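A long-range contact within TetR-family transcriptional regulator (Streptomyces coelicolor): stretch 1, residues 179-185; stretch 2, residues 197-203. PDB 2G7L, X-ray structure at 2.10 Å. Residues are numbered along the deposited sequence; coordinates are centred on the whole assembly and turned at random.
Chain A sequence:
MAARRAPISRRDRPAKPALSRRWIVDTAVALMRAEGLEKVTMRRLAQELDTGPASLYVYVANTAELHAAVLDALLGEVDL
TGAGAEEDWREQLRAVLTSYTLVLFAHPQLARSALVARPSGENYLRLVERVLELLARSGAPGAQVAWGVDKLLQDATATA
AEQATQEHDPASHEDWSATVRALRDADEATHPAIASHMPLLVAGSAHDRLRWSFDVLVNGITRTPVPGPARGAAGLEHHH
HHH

Stretch 1 179-185: TVRALRD
Stretch 2 (197-203) HMPLLVA

Residues 179-185 continue a helix that begins earlier in the chain, with Leu 183 N hydrogen-bonded to Thr 179 O and Arg 184 N to Val 180 O, both at 3.0 Å. The partner stretch is less regular. A cis peptide bond precedes Pro 199, whose ring is C-gamma endo; Met 198 is extended (phi/psi -95/139), residues 199-201 have helical angles, and Val 202 lies at -115/5. The turn contains the hydrogen bonds Leu 201 N to His 197 O (2.8 Å) and Val 202 N to Pro 199 O (3.0 Å), and a weak one, Ala 203 N to Leu 200 O (3.2 Å). The register is antiparallel in sense: the CA atoms of Val 180 and Val 202 are 6.4 Å apart, those of Arg 184 and Met 198 7.4 Å.

No hydrogen bond crosses between the stretches; 278 Å² is buried, both sides summed, through side-chain packing. Val 202 (m) points toward the helix and loses the most surface. Its short, branched side chain meets several neighbours without needing to reach: Val 202 CB lies 4.0 Å from Val 180 CG1, and Val 202 CG1 4.1 Å from Leu 183 CD2. Val 180 is t and starts sideways, yet this rotamer carries CG1 to the contact.

Leu 183 points toward the turn with both chi angles off the wells (-96°, -10°), an uncommon leucine conformation. Leu 183 CG sits 4.1 Å from Leu 201 CD2 and Leu 183 CB 4.3 Å from Met 198 SE; Leu 201 is t, p. Met 198 is selenomethionine; the flexible chain folds as m, m, m, placing Met 198 CE 4.1 Å from Arg 184 CG.

Arg 184 leaves sideways (m, t, then chi3 105°, off), but its end comes nearer. Val 202 CG2 lies over one face of the guanidinium, 3.8 Å from Arg 184 CZ. Arginine suits this exposed position because its aliphatic stem and flat face can pack against apolar groups while the residue stays open to solvent.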

ATOM      1  N   THR A 179     -10.042  11.469   8.503  1.00 55.38           N
ATOM      2  CA  THR A 179     -10.494  10.177   8.994  1.00 53.44           C
ATOM      3  C   THR A 179     -10.447  10.122  10.525  1.00 54.54           C
ATOM      4  O   THR A 179     -11.392   9.661  11.147  1.00 54.03           O
ATOM      5  CB  THR A 179      -9.666   9.054   8.392  1.00 53.94           C
ATOM      6  OG1 THR A 179      -9.756   9.164   6.970  1.00 49.95           O
ATOM      7  CG2 THR A 179     -10.193   7.696   8.866  1.00 47.22           C
ATOM      8  N   VAL A 180      -9.373  10.639  11.118  1.00 55.47           N
ATOM      9  CA  VAL A 180      -9.165  10.595  12.560  1.00 56.86           C
ATOM     10  C   VAL A 180     -10.188  11.469  13.264  1.00 58.93           C
ATOM     11  O   VAL A 180     -10.773  11.036  14.285  1.00 59.57           O
ATOM     12  CB  VAL A 180      -7.709  10.928  12.970  1.00 57.57           C
ATOM     13  CG1 VAL A 180      -7.564  11.083  14.525  1.00 57.38           C
ATOM     14  CG2 VAL A 180      -6.759   9.830  12.444  1.00 55.27           C
ATOM     15  N   ARG A 181     -10.442  12.655  12.701  1.00 59.44           N
ATOM     16  CA  ARG A 181     -11.501  13.557  13.219  1.00 60.91           C
ATOM     17  C   ARG A 181     -12.897  12.895  13.168  1.00 59.66           C
ATOM     18  O   ARG A 181     -13.626  12.893  14.180  1.00 59.96           O
ATOM     19  CB  ARG A 181     -11.503  14.910  12.484  1.00 60.29           C
ATOM     20  CG  ARG A 181     -10.230  15.740  12.766  1.00 64.54           C
ATOM     21  CD  ARG A 181     -10.247  17.214  12.288  1.00 65.25           C
ATOM     22  NE  ARG A 181     -10.241  17.356  10.828  1.00 71.70           N
ATOM     23  CZ  ARG A 181      -9.145  17.281  10.061  1.00 72.84           C
ATOM     24  NH1 ARG A 181      -7.942  17.032  10.611  1.00 72.33           N
ATOM     25  NH2 ARG A 181      -9.261  17.435   8.731  1.00 71.39           N
ATOM     26  N   ALA A 182     -13.236  12.304  12.018  1.00 58.32           N
ATOM     27  CA  ALA A 182     -14.534  11.680  11.810  1.00 57.68           C
ATOM     28  C   ALA A 182     -14.773  10.499  12.762  1.00 58.72           C
ATOM     29  O   ALA A 182     -15.924  10.237  13.169  1.00 58.87           O
ATOM     30  CB  ALA A 182     -14.702  11.262  10.355  1.00 55.89           C
ATOM     31  N   LEU A 183     -13.692   9.790  13.102  1.00 59.29           N
ATOM     32  CA  LEU A 183     -13.737   8.663  14.026  1.00 60.77           C
ATOM     33  C   LEU A 183     -13.947   9.179  15.458  1.00 63.13           C
ATOM     34  O   LEU A 183     -14.825   8.663  16.159  1.00 62.92           O
ATOM     35  CB  LEU A 183     -12.479   7.790  13.940  1.00 59.48           C
ATOM     36  CG  LEU A 183     -12.335   6.493  13.096  1.00 58.12           C
ATOM     37  CD1 LEU A 183     -13.626   5.862  12.434  1.00 52.94           C
ATOM     38  CD2 LEU A 183     -11.148   6.458  12.169  1.00 58.10           C
ATOM     39  N   ARG A 184     -13.171  10.189  15.878  1.00 65.16           N
ATOM     40  CA  ARG A 184     -13.415  10.854  17.173  1.00 69.26           C
ATOM     41  C   ARG A 184     -14.875  11.416  17.352  1.00 69.95           C
ATOM     42  O   ARG A 184     -15.376  11.477  18.479  1.00 71.36           O
ATOM     43  CB  ARG A 184     -12.355  11.936  17.474  1.00 68.53           C
ATOM     44  CG  ARG A 184     -10.932  11.512  17.164  1.00 70.09           C
ATOM     45  CD  ARG A 184      -9.847  12.425  17.753  1.00 71.16           C
ATOM     46  NE  ARG A 184      -9.226  11.777  18.911  1.00 78.98           N
ATOM     47  CZ  ARG A 184      -7.930  11.466  19.047  1.00 81.11           C
ATOM     48  NH1 ARG A 184      -7.042  11.778  18.104  1.00 82.16           N
ATOM     49  NH2 ARG A 184      -7.515  10.858  20.159  1.00 81.88           N
ATOM     50  N   ASP A 185     -15.536  11.773  16.248  1.00 70.83           N
ATOM     51  CA  ASP A 185     -16.858  12.428  16.230  1.00 72.08           C
ATOM     52  C   ASP A 185     -18.022  11.487  15.977  1.00 73.26           C
ATOM     53  O   ASP A 185     -19.187  11.896  16.182  1.00 72.60           O
ATOM     54  CB  ASP A 185     -16.964  13.472  15.104  1.00 72.68           C
ATOM     55  CG  ASP A 185     -16.124  14.689  15.347  1.00 76.13           C
ATOM     56  OD1 ASP A 185     -15.957  15.093  16.526  1.00 80.24           O
ATOM     57  OD2 ASP A 185     -15.646  15.262  14.341  1.00 79.80           O
ATOM     58  N   HIS A 197     -13.873   1.101  20.513  1.00 56.83           N
ATOM     59  CA  HIS A 197     -12.450   0.899  20.164  1.00 55.97           C
ATOM     60  C   HIS A 197     -11.580   2.162  20.096  1.00 56.77           C
ATOM     61  O   HIS A 197     -10.412   2.096  19.724  1.00 56.60           O
ATOM     62  CB  HIS A 197     -12.362   0.074  18.916  1.00 54.36           C
ATOM     63  CG  HIS A 197     -12.851  -1.334  19.117  1.00 54.18           C
ATOM     64  ND1 HIS A 197     -14.125  -1.738  18.784  1.00 50.67           N
ATOM     65  CD2 HIS A 197     -12.228  -2.433  19.607  1.00 52.47           C
ATOM     66  CE1 HIS A 197     -14.265  -3.026  19.038  1.00 53.20           C
ATOM     67  NE2 HIS A 197     -13.125  -3.473  19.541  1.00 54.19           N
HETATM   68  N   MSE A 198     -12.164   3.290  20.504  1.00 56.35           N
HETATM   69  CA  MSE A 198     -11.485   4.557  20.631  1.00 57.45           C
HETATM   70  C   MSE A 198     -11.051   4.678  22.073  1.00 57.47           C
HETATM   71  O   MSE A 198     -11.831   4.354  22.960  1.00 58.19           O
HETATM   72  CB  MSE A 198     -12.455   5.708  20.296  1.00 58.43           C
HETATM   73  CG  MSE A 198     -12.790   5.820  18.808  1.00 56.87           C
HETATM   74 SE   MSE A 198     -11.243   6.329  17.762  0.80 59.79          SE
HETATM   75  CE  MSE A 198     -10.731   7.816  18.904  1.00 60.24           C
ATOM     76  N   PRO A 199      -9.830   5.192  22.338  1.00 57.10           N
ATOM     77  CA  PRO A 199      -8.819   5.867  21.535  1.00 56.81           C
ATOM     78  C   PRO A 199      -7.864   4.992  20.695  1.00 56.38           C
ATOM     79  O   PRO A 199      -7.187   5.518  19.794  1.00 55.99           O
ATOM     80  CB  PRO A 199      -7.995   6.616  22.586  1.00 56.74           C
ATOM     81  CG  PRO A 199      -8.162   5.854  23.826  1.00 57.38           C
ATOM     82  CD  PRO A 199      -9.402   5.040  23.733  1.00 57.21           C
ATOM     83  N   LEU A 200      -7.811   3.690  20.961  1.00 55.96           N
ATOM     84  CA  LEU A 200      -6.783   2.848  20.318  1.00 55.95           C
ATOM     85  C   LEU A 200      -6.931   2.760  18.795  1.00 54.00           C
ATOM     86  O   LEU A 200      -5.936   2.549  18.091  1.00 54.81           O
ATOM     87  CB  LEU A 200      -6.716   1.422  20.930  1.00 56.31           C
ATOM     88  CG  LEU A 200      -5.888   1.227  22.200  1.00 60.55           C
ATOM     89  CD1 LEU A 200      -5.921  -0.229  22.634  1.00 62.63           C
ATOM     90  CD2 LEU A 200      -4.449   1.683  22.039  1.00 63.26           C
ATOM     91  N   LEU A 201      -8.153   2.904  18.289  1.00 52.38           N
ATOM     92  CA  LEU A 201      -8.405   2.839  16.853  1.00 51.71           C
ATOM     93  C   LEU A 201      -7.528   3.905  16.114  1.00 52.46           C
ATOM     94  O   LEU A 201      -7.060   3.701  14.996  1.00 50.32           O
ATOM     95  CB  LEU A 201      -9.878   3.054  16.607  1.00 51.34           C
ATOM     96  CG  LEU A 201     -10.438   2.971  15.197  1.00 52.22           C
ATOM     97  CD1 LEU A 201      -9.925   1.688  14.623  1.00 55.38           C
ATOM     98  CD2 LEU A 201     -11.967   3.024  15.176  1.00 49.57           C
ATOM     99  N   VAL A 202      -7.269   5.020  16.790  1.00 53.56           N
ATOM    100  CA  VAL A 202      -6.419   6.083  16.215  1.00 55.21           C
ATOM    101  C   VAL A 202      -5.085   6.309  16.982  1.00 55.99           C
ATOM    102  O   VAL A 202      -4.315   7.191  16.636  1.00 57.78           O
ATOM    103  CB  VAL A 202      -7.252   7.412  16.027  1.00 55.32           C
ATOM    104  CG1 VAL A 202      -8.583   7.105  15.321  1.00 52.55           C
ATOM    105  CG2 VAL A 202      -7.564   8.053  17.396  1.00 54.63           C
ATOM    106  N   ALA A 203      -4.790   5.495  17.986  1.00 56.37           N
ATOM    107  CA  ALA A 203      -3.524   5.630  18.725  1.00 56.10           C
ATOM    108  C   ALA A 203      -2.274   4.886  18.172  1.00 55.91           C
ATOM    109  O   ALA A 203      -2.365   3.952  17.323  1.00 55.05           O
ATOM    110  CB  ALA A 203      -3.739   5.341  20.228  1.00 56.87           C
TER